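Side-chain contacts in bifunctional protein PutA (Bdellovibrio bacteriovorus, PDB 5UR2), which probably oxidises proline to glutamate in two steps, joining a flavin-dependent proline dehydrogenase and an NAD-dependent aldehyde dehydrogenase in one chain: residues S38-S43 / R418-N423; K108-M113 / A414-R419; E387-T392 / E427-G432. All blocks are in the same frame, centred on the assembly; numbering follows the deposited sequence.

Interaction 1: S38-S43 / R418-N423. With P5F (N-propargylglycine-modified flavin adenine dinucleotide), chain F.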
loop_
_atom_site.group_PDB
_atom_site.type_symbol
_atom_site.label_atom_id
_atom_site.label_comp_id
_atom_site.label_asym_id
_atom_site.label_seq_id
_atom_site.Cartn_x
_atom_site.Cartn_y
_atom_site.Cartn_z
ATOM N N SER B 38 -24.629 -32.553 25.449
ATOM C CA SER B 38 -24.179 -31.285 26.023
ATOM C C SER B 38 -23.071 -30.661 25.173
ATOM O O SER B 38 -23.039 -29.438 24.978
ATOM C CB SER B 38 -23.723 -31.492 27.462
ATOM O OG SER B 38 -23.550 -30.240 28.106
ATOM N N ILE B 39 -22.150 -31.485 24.666
ATOM C CA ILE B 39 -21.157 -31.004 23.706
ATOM C C ILE B 39 -21.846 -30.324 22.529
ATOM O O ILE B 39 -21.433 -29.247 22.080
ATOM C CB ILE B 39 -20.256 -32.161 23.233
ATOM C CG1 ILE B 39 -19.350 -32.630 24.376
ATOM C CG2 ILE B 39 -19.465 -31.762 21.986
ATOM C CD1 ILE B 39 -18.418 -31.583 24.886
ATOM N N MET B 40 -22.900 -30.959 22.000
ATOM C CA MET B 40 -23.587 -30.427 20.822
ATOM C C MET B 40 -24.306 -29.112 21.116
ATOM O O MET B 40 -24.226 -28.171 20.313
ATOM C CB MET B 40 -24.567 -31.456 20.274
ATOM C CG MET B 40 -23.901 -32.570 19.496
ATOM S SD MET B 40 -25.066 -33.263 18.296
ATOM C CE MET B 40 -26.339 -33.882 19.410
ATOM N N GLU B 41 -25.019 -29.025 22.246
ATOM C CA GLU B 41 -25.703 -27.777 22.584
ATOM C C GLU B 41 -24.710 -26.618 22.656
ATOM O O GLU B 41 -24.914 -25.570 22.028
ATOM C CB GLU B 41 -26.474 -27.919 23.903
ATOM N N TRP B 42 -23.606 -26.803 23.391
ATOM C CA TRP B 42 -22.597 -25.748 23.462
ATOM C C TRP B 42 -22.011 -25.453 22.082
ATOM O O TRP B 42 -21.776 -24.288 21.739
ATOM C CB TRP B 42 -21.498 -26.135 24.452
ATOM N N SER B 43 -21.821 -26.489 21.255
ATOM C CA SER B 43 -21.266 -26.280 19.920
ATOM C C SER B 43 -22.221 -25.496 19.021
ATOM O O SER B 43 -21.785 -24.613 18.269
ATOM C CB SER B 43 -20.913 -27.622 19.274
ATOM O OG SER B 43 -19.750 -28.179 19.858
ATOM N N ARG B 418 -17.451 -36.676 12.061
ATOM C CA ARG B 418 -18.415 -36.473 10.976
ATOM C C ARG B 418 -19.854 -36.517 11.500
ATOM O O ARG B 418 -20.695 -35.714 11.074
ATOM C CB ARG B 418 -18.188 -37.513 9.873
ATOM C CG ARG B 418 -18.842 -37.178 8.519
ATOM C CD ARG B 418 -17.928 -37.524 7.319
ATOM N NE ARG B 418 -18.376 -38.710 6.577
ATOM C CZ ARG B 418 -17.654 -39.361 5.659
ATOM N NH1 ARG B 418 -16.424 -38.955 5.354
ATOM N NH2 ARG B 418 -18.160 -40.434 5.047
ATOM N N ARG B 419 -20.150 -37.435 12.435
ATOM C CA ARG B 419 -21.464 -37.452 13.081
ATOM C C ARG B 419 -21.743 -36.140 13.808
ATOM O O ARG B 419 -22.824 -35.559 13.658
ATOM C CB ARG B 419 -21.566 -38.632 14.056
ATOM C CG ARG B 419 -21.090 -39.956 13.470
ATOM C CD ARG B 419 -22.155 -40.679 12.671
ATOM N NE ARG B 419 -22.820 -39.862 11.660
ATOM C CZ ARG B 419 -22.329 -39.603 10.452
ATOM N NH1 ARG B 419 -21.144 -40.077 10.091
ATOM N NH2 ARG B 419 -23.033 -38.863 9.605
ATOM N N LEU B 420 -20.769 -35.645 14.585
ATOM C CA LEU B 420 -20.941 -34.361 15.262
ATOM C C LEU B 420 -21.202 -33.236 14.268
ATOM O O LEU B 420 -22.051 -32.370 14.508
ATOM C CB LEU B 420 -19.718 -34.035 16.125
ATOM C CG LEU B 420 -19.615 -34.689 17.502
ATOM C CD1 LEU B 420 -18.209 -34.525 18.035
ATOM C CD2 LEU B 420 -20.617 -34.055 18.477
ATOM N N LEU B 421 -20.484 -33.230 13.148
ATOM C CA LEU B 421 -20.691 -32.186 12.151
ATOM C C LEU B 421 -22.100 -32.239 11.575
ATOM O O LEU B 421 -22.800 -31.222 11.534
ATOM C CB LEU B 421 -19.661 -32.318 11.032
ATOM C CG LEU B 421 -18.274 -31.833 11.456
ATOM C CD1 LEU B 421 -17.247 -32.206 10.406
ATOM C CD2 LEU B 421 -18.302 -30.338 11.699
ATOM N N GLU B 422 -22.554 -33.429 11.169
ATOM C CA GLU B 422 -23.890 -33.552 10.592
ATOM C C GLU B 422 -24.979 -33.174 11.598
ATOM O O GLU B 422 -25.919 -32.438 11.273
ATOM C CB GLU B 422 -24.115 -34.978 10.092
ATOM C CG GLU B 422 -25.387 -35.113 9.291
ATOM C CD GLU B 422 -25.386 -34.216 8.060
ATOM O OE1 GLU B 422 -26.235 -33.289 7.999
ATOM O OE2 GLU B 422 -24.499 -34.410 7.187
ATOM N N ASN B 423 -24.865 -33.669 12.831
ATOM C CA ASN B 423 -25.933 -33.480 13.801
ATOM C C ASN B 423 -26.027 -32.037 14.282
ATOM O O ASN B 423 -27.102 -31.607 14.714
ATOM C CB ASN B 423 -25.729 -34.424 14.984
ATOM C CG ASN B 423 -25.901 -35.875 14.604
ATOM O OD1 ASN B 423 -26.502 -36.192 13.581
ATOM N ND2 ASN B 423 -25.360 -36.768 15.421
HETATM P PA P5F F . -31.163 -34.626 6.213
HETATM O O1A P5F F . -32.643 -34.685 5.703
HETATM O O2A P5F F . -30.870 -33.740 7.319
HETATM O O5B P5F F . -30.159 -34.146 5.202
HETATM C C5B P5F F . -28.856 -33.658 5.499
HETATM C C4B P5F F . -28.047 -33.611 4.193
HETATM O O4B P5F F . -28.431 -32.569 3.329
HETATM C C3B P5F F . -26.560 -33.447 4.323
HETATM O O3B P5F F . -25.925 -34.614 4.683
HETATM C C2B P5F F . -26.172 -32.987 2.976
HETATM O O2B P5F F . -26.077 -34.081 2.129
HETATM C C1B P5F F . -27.333 -32.154 2.565
HETATM N N9A P5F F . -27.156 -30.740 2.780
HETATM C C8A P5F F . -26.878 -30.086 3.973
HETATM N N7A P5F F . -26.818 -28.770 3.732
HETATM C C5A P5F F . -27.068 -28.517 2.382
HETATM C C6A P5F F . -27.114 -27.378 1.581
HETATM N N6A P5F F . -26.894 -26.076 2.146
HETATM N N1A P5F F . -27.366 -27.479 0.262
HETATM C C2A P5F F . -27.585 -28.680 -0.314
HETATM N N3A P5F F . -27.518 -29.816 0.439
HETATM C C4A P5F F . -27.276 -29.776 1.755
HETATM N N1 P5F F . -22.980 -40.363 2.135
HETATM C C2 P5F F . -22.126 -40.395 0.972
HETATM O O2 P5F F . -21.832 -39.204 0.348
HETATM N N3 P5F F . -21.606 -41.632 0.471
HETATM C C4 P5F F . -21.895 -42.874 1.089
HETATM O O4 P5F F . -21.353 -44.046 0.546
HETATM C C4X P5F F . -22.788 -42.841 2.322
HETATM N N5 P5F F . -23.042 -44.041 3.117
HETATM C C5X P5F F . -24.232 -43.997 3.990
HETATM C C6 P5F F . -24.898 -45.270 4.404
HETATM C C7 P5F F . -26.091 -45.227 5.169
HETATM C C7M P5F F . -26.755 -46.523 5.580
HETATM C C8 P5F F . -26.664 -43.975 5.548
HETATM C C8M P5F F . -27.932 -43.892 6.358
HETATM C C9 P5F F . -26.041 -42.766 5.158
HETATM C C9A P5F F . -24.785 -42.802 4.356
HETATM N N10 P5F F . -24.155 -41.548 3.935
HETATM C C10 P5F F . -23.287 -41.618 2.793
HETATM C "C1'" P5F F . -24.523 -40.230 4.509
HETATM C "C2'" P5F F . -25.767 -39.631 3.852
HETATM O "O2'" P5F F . -25.455 -39.287 2.556
HETATM C "C3'" P5F F . -26.353 -38.413 4.570
HETATM O "O3'" P5F F . -25.411 -37.407 4.563
HETATM C "C4'" P5F F . -26.761 -38.652 6.017
HETATM O "O4'" P5F F . -27.112 -39.989 6.127
HETATM C "C5'" P5F F . -27.832 -37.693 6.569
HETATM O "O5'" P5F F . -28.857 -37.385 5.645
HETATM P P P5F F . -30.436 -37.273 5.995
HETATM O O1P P5F F . -31.470 -37.602 4.851
HETATM O O2P P5F F . -30.492 -38.141 7.308
HETATM O O3P P5F F . -30.528 -35.840 6.792
HETATM C C21 P5F F . -20.581 -44.266 3.978
HETATM C C22 P5F F . -21.848 -44.261 3.509
HETATM C C23 P5F F . -19.376 -44.371 3.029
#
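M40 and L420 lie where the two helices come together: their CA atoms are 7.3 Å apart, and the axes of the short segments approach to 10.8 Å and cross at -52°. M40 spans the gap between the helices with its middle atoms, CG and SD. Its CG rests on L420 CD2 at 3.7 Å, and its SD lies against N423 CB at 3.6 Å. The L420 methyl CD2 is also approached more loosely by I39 CG2, at 4.3 Å. The contact joins helix 35-45 of the N-terminal domain to helix 409-423, which follows the last strand of the proline dehydrogenase barrel, a parallel eight-stranded (beta/alpha)8 fold. N423 offers only its CB to the sulfur; its amide ND2 is hydrogen-bonded to Y36 OH. From the same helix, E422 reaches the modified flavin adenine dinucleotide. With CG anti to the backbone N (chi1 -171°) and a bend at chi2, its OE2 comes within 2.9 Å of the ribose hydroxyl O3B of P5F, a probable hydrogen bond, although the proton has another acceptor within reach. On the other segment, S43 OG and S43 N both donate to I39 O, from opposite faces of the carbonyl plane.

Interaction 2: K108-M113 / A414-R419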
loop_
_atom_site.group_PDB
_atom_site.type_symbol
_atom_site.label_atom_id
_atom_site.label_comp_id
_atom_site.label_asym_id
_atom_site.label_seq_id
_atom_site.Cartn_x
_atom_site.Cartn_y
_atom_site.Cartn_z
ATOM N N LYS B 108 -11.762 -41.628 28.213
ATOM C CA LYS B 108 -12.867 -42.551 28.432
ATOM C C LYS B 108 -14.179 -41.932 27.968
ATOM O O LYS B 108 -14.967 -42.576 27.264
ATOM C CB LYS B 108 -12.938 -42.961 29.905
ATOM N N ASN B 109 -14.423 -40.669 28.338
ATOM C CA ASN B 109 -15.668 -40.009 27.949
ATOM C C ASN B 109 -15.783 -39.890 26.431
ATOM O O ASN B 109 -16.836 -40.177 25.852
ATOM C CB ASN B 109 -15.777 -38.636 28.619
ATOM C CG ASN B 109 -16.097 -38.726 30.109
ATOM O OD1 ASN B 109 -16.515 -39.769 30.616
ATOM N ND2 ASN B 109 -15.893 -37.621 30.819
ATOM N N VAL B 110 -14.702 -39.472 25.767
ATOM C CA VAL B 110 -14.744 -39.284 24.320
ATOM C C VAL B 110 -14.838 -40.628 23.601
ATOM O O VAL B 110 -15.597 -40.774 22.633
ATOM C CB VAL B 110 -13.533 -38.456 23.861
ATOM C CG1 VAL B 110 -13.389 -38.488 22.358
ATOM C CG2 VAL B 110 -13.681 -37.013 24.342
ATOM N N MET B 111 -14.065 -41.624 24.042
ATOM C CA MET B 111 -14.211 -42.968 23.482
ATOM C C MET B 111 -15.615 -43.531 23.701
ATOM O O MET B 111 -16.085 -44.349 22.897
ATOM C CB MET B 111 -13.165 -43.922 24.078
ATOM N N GLY B 112 -16.293 -43.132 24.781
ATOM C CA GLY B 112 -17.662 -43.586 24.982
ATOM C C GLY B 112 -18.607 -43.070 23.913
ATOM O O GLY B 112 -19.485 -43.800 23.437
ATOM N N MET B 113 -18.411 -41.819 23.487
ATOM C CA MET B 113 -19.229 -41.268 22.411
ATOM C C MET B 113 -18.985 -42.013 21.110
ATOM O O MET B 113 -19.904 -42.167 20.298
ATOM C CB MET B 113 -18.944 -39.770 22.237
ATOM C CG MET B 113 -19.088 -38.960 23.528
ATOM S SD MET B 113 -18.701 -37.201 23.392
ATOM C CE MET B 113 -18.300 -36.781 25.095
ATOM N N ALA B 414 -12.344 -40.148 13.901
ATOM C CA ALA B 414 -12.660 -39.351 12.719
ATOM C C ALA B 414 -14.148 -39.445 12.378
ATOM O O ALA B 414 -14.807 -38.424 12.148
ATOM C CB ALA B 414 -11.797 -39.793 11.538
ATOM N N TYR B 415 -14.690 -40.676 12.343
ATOM C CA TYR B 415 -16.106 -40.890 12.032
ATOM C C TYR B 415 -17.017 -40.174 13.025
ATOM O O TYR B 415 -18.010 -39.554 12.627
ATOM C CB TYR B 415 -16.385 -42.391 12.001
ATOM C CG TYR B 415 -17.803 -42.801 11.659
ATOM C CD1 TYR B 415 -18.230 -42.903 10.344
ATOM C CD2 TYR B 415 -18.703 -43.117 12.659
ATOM C CE1 TYR B 415 -19.530 -43.298 10.045
ATOM C CE2 TYR B 415 -19.996 -43.509 12.369
ATOM C CZ TYR B 415 -20.404 -43.601 11.066
ATOM O OH TYR B 415 -21.697 -43.998 10.812
ATOM N N LEU B 416 -16.700 -40.261 14.326
ATOM C CA LEU B 416 -17.439 -39.527 15.350
ATOM C C LEU B 416 -17.447 -38.022 15.071
ATOM O O LEU B 416 -18.405 -37.323 15.435
ATOM C CB LEU B 416 -16.834 -39.803 16.730
ATOM C CG LEU B 416 -17.318 -38.999 17.963
ATOM C CD1 LEU B 416 -18.749 -39.367 18.382
ATOM C CD2 LEU B 416 -16.366 -39.090 19.173
ATOM N N VAL B 417 -16.377 -37.499 14.464
ATOM C CA VAL B 417 -16.334 -36.076 14.141
ATOM C C VAL B 417 -17.317 -35.764 13.027
ATOM O O VAL B 417 -17.969 -34.713 13.037
ATOM C CB VAL B 417 -14.905 -35.633 13.760
ATOM C CG1 VAL B 417 -14.942 -34.251 13.125
ATOM C CG2 VAL B 417 -14.016 -35.598 14.985
ATOM N N ARG B 418 -17.451 -36.676 12.061
ATOM C CA ARG B 418 -18.415 -36.473 10.976
ATOM C C ARG B 418 -19.854 -36.517 11.500
ATOM O O ARG B 418 -20.695 -35.714 11.074
ATOM C CB ARG B 418 -18.188 -37.513 9.873
ATOM C CG ARG B 418 -18.842 -37.178 8.519
ATOM C CD ARG B 418 -17.928 -37.524 7.319
ATOM N NE ARG B 418 -18.376 -38.710 6.577
ATOM C CZ ARG B 418 -17.654 -39.361 5.659
ATOM N NH1 ARG B 418 -16.424 -38.955 5.354
ATOM N NH2 ARG B 418 -18.160 -40.434 5.047
ATOM N N ARG B 419 -20.150 -37.435 12.435
ATOM C CA ARG B 419 -21.464 -37.452 13.081
ATOM C C ARG B 419 -21.743 -36.140 13.808
ATOM O O ARG B 419 -22.824 -35.559 13.658
ATOM C CB ARG B 419 -21.566 -38.632 14.056
ATOM C CG ARG B 419 -21.090 -39.956 13.470
ATOM C CD ARG B 419 -22.155 -40.679 12.671
ATOM N NE ARG B 419 -22.820 -39.862 11.660
ATOM C CZ ARG B 419 -22.329 -39.603 10.452
ATOM N NH1 ARG B 419 -21.144 -40.077 10.091
ATOM N NH2 ARG B 419 -23.033 -38.863 9.605
#
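L416 points its branched end at helix 103-115 and spreads two methyl groups between M113 and V110. CD1 turns to M113: it sits 3.6 Å from M113 O and 3.9 Å from M113 CB. CD2 lies beside both residues, 3.9 Å from V110 O. The leucine thus meets the backbone carbonyls of both residues as well as CB of M113 and, more loosely, CG1 of V110, and the backbones come close here, with CA atoms of M113 and L416 7.5 Å apart. L416 CB already points at the other helix; with CG anti to the backbone N (chi1 172°) and chi2 near 70°, both methyls end up against it. M113 behaves differently. Its CB bond is directed at L416, but the chain beyond it runs out extended and leads away, and the side chain also packs on W35 of helix 35-45. V110 contributes one branch, CG1, which approaches only the CD2 methyl of L416, at 4.4 Å; it further touches L60 and V57. L416 itself also packs on F117, Y36 and V57, so it belongs to a wider apolar cluster between the N-terminal helices and the barrel helix. On the barrel side, R419 NH1 sits 3.6 Å above one face of the Y415 ring, offset toward its rim, a cation-pi contact within helix 409-423. No hydrogen bond crosses between the segments; methyl groups meeting carbon and carbonyl oxygen imply that burial and van der Waals attraction join the helices here, without the directional demand of a polar link.

Interaction 3: E387-T392 / E427-G432. With P5F (N-propargylglycine-modified flavin adenine dinucleotide), chain F.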
loop_
_atom_site.group_PDB
_atom_site.type_symbol
_atom_site.label_atom_id
_atom_site.label_comp_id
_atom_site.label_asym_id
_atom_site.label_seq_id
_atom_site.Cartn_x
_atom_site.Cartn_y
_atom_site.Cartn_z
ATOM N N GLU B 387 -32.639 -43.436 16.809
ATOM C CA GLU B 387 -33.267 -44.575 17.486
ATOM C C GLU B 387 -34.793 -44.518 17.526
ATOM O O GLU B 387 -35.433 -45.544 17.236
ATOM C CB GLU B 387 -32.689 -44.691 18.904
ATOM C CG GLU B 387 -31.337 -45.372 18.932
ATOM C CD GLU B 387 -31.336 -46.652 18.124
ATOM O OE1 GLU B 387 -32.200 -47.514 18.413
ATOM O OE2 GLU B 387 -30.498 -46.783 17.193
ATOM N N PRO B 388 -35.436 -43.400 17.881
ATOM C CA PRO B 388 -36.908 -43.421 17.911
ATOM C C PRO B 388 -37.523 -43.613 16.538
ATOM O O PRO B 388 -38.551 -44.291 16.408
ATOM C CB PRO B 388 -37.274 -42.049 18.501
ATOM C CG PRO B 388 -36.023 -41.516 19.082
ATOM C CD PRO B 388 -34.912 -42.078 18.261
ATOM N N ILE B 389 -36.908 -43.035 15.504
ATOM C CA ILE B 389 -37.423 -43.180 14.143
ATOM C C ILE B 389 -37.178 -44.589 13.619
ATOM O O ILE B 389 -38.077 -45.220 13.052
ATOM C CB ILE B 389 -36.791 -42.119 13.232
ATOM C CG1 ILE B 389 -36.833 -40.771 13.955
ATOM C CG2 ILE B 389 -37.534 -42.075 11.928
ATOM C CD1 ILE B 389 -36.247 -39.611 13.187
ATOM N N LYS B 390 -35.948 -45.090 13.797
ATOM C CA LYS B 390 -35.578 -46.450 13.404
ATOM C C LYS B 390 -36.563 -47.487 13.936
ATOM O O LYS B 390 -37.061 -48.342 13.190
ATOM C CB LYS B 390 -34.170 -46.748 13.931
ATOM C CG LYS B 390 -33.379 -47.823 13.202
ATOM C CD LYS B 390 -31.994 -47.968 13.845
ATOM C CE LYS B 390 -31.055 -46.810 13.469
ATOM N NZ LYS B 390 -29.733 -46.831 14.188
ATOM N N LYS B 391 -36.834 -47.437 15.244
ATOM C CA LYS B 391 -37.732 -48.414 15.849
ATOM C C LYS B 391 -39.127 -48.319 15.248
ATOM O O LYS B 391 -39.768 -49.343 14.989
ATOM C CB LYS B 391 -37.773 -48.200 17.362
ATOM C CG LYS B 391 -38.836 -48.994 18.094
ATOM C CD LYS B 391 -38.399 -50.411 18.384
ATOM C CE LYS B 391 -39.230 -51.006 19.521
ATOM N NZ LYS B 391 -40.688 -50.729 19.348
ATOM N N THR B 392 -39.600 -47.092 14.998
ATOM C CA THR B 392 -40.927 -46.898 14.419
ATOM C C THR B 392 -41.026 -47.525 13.030
ATOM O O THR B 392 -42.006 -48.214 12.724
ATOM C CB THR B 392 -41.262 -45.404 14.369
ATOM O OG1 THR B 392 -41.348 -44.883 15.701
ATOM C CG2 THR B 392 -42.592 -45.171 13.664
ATOM N N GLU B 427 -28.748 -27.161 8.714
ATOM C CA GLU B 427 -29.694 -27.751 7.780
ATOM C C GLU B 427 -30.140 -29.151 8.167
ATOM O O GLU B 427 -30.876 -29.777 7.400
ATOM C CB GLU B 427 -29.092 -27.791 6.373
ATOM C CG GLU B 427 -28.537 -26.469 5.900
ATOM C CD GLU B 427 -29.604 -25.397 5.823
ATOM O OE1 GLU B 427 -30.798 -25.740 5.661
ATOM O OE2 GLU B 427 -29.245 -24.207 5.908
ATOM N N SER B 428 -29.685 -29.673 9.301
ATOM C CA SER B 428 -30.017 -31.040 9.682
ATOM C C SER B 428 -31.499 -31.179 10.030
ATOM O O SER B 428 -32.025 -30.437 10.861
ATOM C CB SER B 428 -29.153 -31.479 10.863
ATOM O OG SER B 428 -29.695 -32.641 11.465
ATOM N N TRP B 429 -32.178 -32.142 9.400
ATOM C CA TRP B 429 -33.585 -32.361 9.724
ATOM C C TRP B 429 -33.763 -32.801 11.175
ATOM O O TRP B 429 -34.689 -32.341 11.862
ATOM C CB TRP B 429 -34.201 -33.393 8.777
ATOM C CG TRP B 429 -35.700 -33.471 8.918
ATOM C CD1 TRP B 429 -36.626 -32.763 8.205
ATOM C CD2 TRP B 429 -36.441 -34.290 9.833
ATOM N NE1 TRP B 429 -37.897 -33.088 8.620
ATOM C CE2 TRP B 429 -37.813 -34.019 9.620
ATOM C CE3 TRP B 429 -36.082 -35.217 10.816
ATOM C CZ2 TRP B 429 -38.828 -34.652 10.349
ATOM C CZ3 TRP B 429 -37.098 -35.844 11.546
ATOM C CH2 TRP B 429 -38.451 -35.555 11.306
ATOM N N LEU B 430 -32.892 -33.696 11.656
ATOM C CA LEU B 430 -32.982 -34.169 13.036
ATOM C C LEU B 430 -32.760 -33.038 14.027
ATOM O O LEU B 430 -33.426 -32.976 15.068
ATOM C CB LEU B 430 -31.971 -35.278 13.284
ATOM C CG LEU B 430 -32.345 -36.620 12.681
ATOM C CD1 LEU B 430 -31.149 -37.529 12.784
ATOM C CD2 LEU B 430 -33.540 -37.197 13.394
ATOM N N ARG B 431 -31.804 -32.153 13.746
ATOM C CA ARG B 431 -31.624 -31.003 14.620
ATOM C C ARG B 431 -32.879 -30.134 14.649
ATOM O O ARG B 431 -33.315 -29.696 15.720
ATOM C CB ARG B 431 -30.421 -30.169 14.186
ATOM C CG ARG B 431 -30.358 -28.863 14.950
ATOM C CD ARG B 431 -29.288 -27.941 14.446
ATOM N NE ARG B 431 -29.484 -26.593 14.970
ATOM C CZ ARG B 431 -28.557 -25.637 14.958
ATOM N NH1 ARG B 431 -27.353 -25.878 14.453
ATOM N NH2 ARG B 431 -28.834 -24.437 15.455
ATOM N N GLY B 432 -33.492 -29.900 13.486
ATOM C CA GLY B 432 -34.689 -29.078 13.463
ATOM C C GLY B 432 -35.806 -29.648 14.315
ATOM O O GLY B 432 -36.539 -28.903 14.976
HETATM P PA P5F F . -31.163 -34.626 6.213
HETATM O O1A P5F F . -32.643 -34.685 5.703
HETATM O O2A P5F F . -30.870 -33.740 7.319
HETATM O O5B P5F F . -30.159 -34.146 5.202
HETATM C C5B P5F F . -28.856 -33.658 5.499
HETATM C C4B P5F F . -28.047 -33.611 4.193
HETATM O O4B P5F F . -28.431 -32.569 3.329
HETATM C C3B P5F F . -26.560 -33.447 4.323
HETATM O O3B P5F F . -25.925 -34.614 4.683
HETATM C C2B P5F F . -26.172 -32.987 2.976
HETATM O O2B P5F F . -26.077 -34.081 2.129
HETATM C C1B P5F F . -27.333 -32.154 2.565
HETATM N N9A P5F F . -27.156 -30.740 2.780
HETATM C C8A P5F F . -26.878 -30.086 3.973
HETATM N N7A P5F F . -26.818 -28.770 3.732
HETATM C C5A P5F F . -27.068 -28.517 2.382
HETATM C C6A P5F F . -27.114 -27.378 1.581
HETATM N N6A P5F F . -26.894 -26.076 2.146
HETATM N N1A P5F F . -27.366 -27.479 0.262
HETATM C C2A P5F F . -27.585 -28.680 -0.314
HETATM N N3A P5F F . -27.518 -29.816 0.439
HETATM C C4A P5F F . -27.276 -29.776 1.755
HETATM N N1 P5F F . -22.980 -40.363 2.135
HETATM C C2 P5F F . -22.126 -40.395 0.972
HETATM O O2 P5F F . -21.832 -39.204 0.348
HETATM N N3 P5F F . -21.606 -41.632 0.471
HETATM C C4 P5F F . -21.895 -42.874 1.089
HETATM O O4 P5F F . -21.353 -44.046 0.546
HETATM C C4X P5F F . -22.788 -42.841 2.322
HETATM N N5 P5F F . -23.042 -44.041 3.117
HETATM C C5X P5F F . -24.232 -43.997 3.990
HETATM C C6 P5F F . -24.898 -45.270 4.404
HETATM C C7 P5F F . -26.091 -45.227 5.169
HETATM C C7M P5F F . -26.755 -46.523 5.580
HETATM C C8 P5F F . -26.664 -43.975 5.548
HETATM C C8M P5F F . -27.932 -43.892 6.358
HETATM C C9 P5F F . -26.041 -42.766 5.158
HETATM C C9A P5F F . -24.785 -42.802 4.356
HETATM N N10 P5F F . -24.155 -41.548 3.935
HETATM C C10 P5F F . -23.287 -41.618 2.793
HETATM C "C1'" P5F F . -24.523 -40.230 4.509
HETATM C "C2'" P5F F . -25.767 -39.631 3.852
HETATM O "O2'" P5F F . -25.455 -39.287 2.556
HETATM C "C3'" P5F F . -26.353 -38.413 4.570
HETATM O "O3'" P5F F . -25.411 -37.407 4.563
HETATM C "C4'" P5F F . -26.761 -38.652 6.017
HETATM O "O4'" P5F F . -27.112 -39.989 6.127
HETATM C "C5'" P5F F . -27.832 -37.693 6.569
HETATM O "O5'" P5F F . -28.857 -37.385 5.645
HETATM P P P5F F . -30.436 -37.273 5.995
HETATM O O1P P5F F . -31.470 -37.602 4.851
HETATM O O2P P5F F . -30.492 -38.141 7.308
HETATM O O3P P5F F . -30.528 -35.840 6.792
HETATM C C21 P5F F . -20.581 -44.266 3.978
HETATM C C22 P5F F . -21.848 -44.261 3.509
HETATM C C23 P5F F . -19.376 -44.371 3.029
#
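One methyl group, CD1 of I389, makes the whole contact between the two segments, meeting two neighbouring side chains at once. It lies 3.6 Å from L430 CD2 and 4.2 Å from W429 CZ3, approaching the indole obliquely. The backbones stay well apart, with CA atoms of I389 and L430 separated by 10.1 Å, so the gap is spanned by side chains alone. I389 manages this by running straight out to its tip (chi2 -180°), while the W429 indole swings in from the side and keeps its NE1 bonded to L443 O. The apolar touch sits behind a cofactor-binding helix start. W429 N donates to the phosphate oxygen O2A of P5F at 2.9 Å, with an almost straight N-H...O angle of 177°. Just before it, S428 is the N-cap: its OG accepts from R431 N at 3.1 Å (170°). The first turn of helix 429-434 therefore faces the pyrophosphate, where the helix dipole would probably favour the negative charge. E427 lies against the adenine through its aliphatic part, CG 3.6 Å from P5F N7A, a van der Waals contact. Within 387-392, K390 NZ forms a salt bridge with E387 OE2 at 3.1 Å and another with E402. The methyl contact links helix 387-395, which connects the last two strands of the proline dehydrogenase barrel along the chain, to the short helix 429-434 that follows helix 409-423. Around it, I389 packs on M21 of helix 6-22 and M381 of strand 379-382, and both I389 and W429 lean on V357 of helix 357-369.

From the N terminus, helix 35-45 opens interaction 1 and helix 103-115 opens interaction 2; both loops close, over 300 residues later, on helix 409-423, where the segments overlap at R418 and R419. Interaction 2 starts later and ends slightly earlier, so it largely nests within interaction 1. Interaction 3 begins at 387-392, inside both loops, and ends at 427-432, beyond them, so it crosses each. The first two tie the N-terminal helices to the helix after the last barrel strand, while the third joins two helices of the proline dehydrogenase region. Interactions 1 and 3 touch where E422 O packs on S428 CB, and both reach P5F.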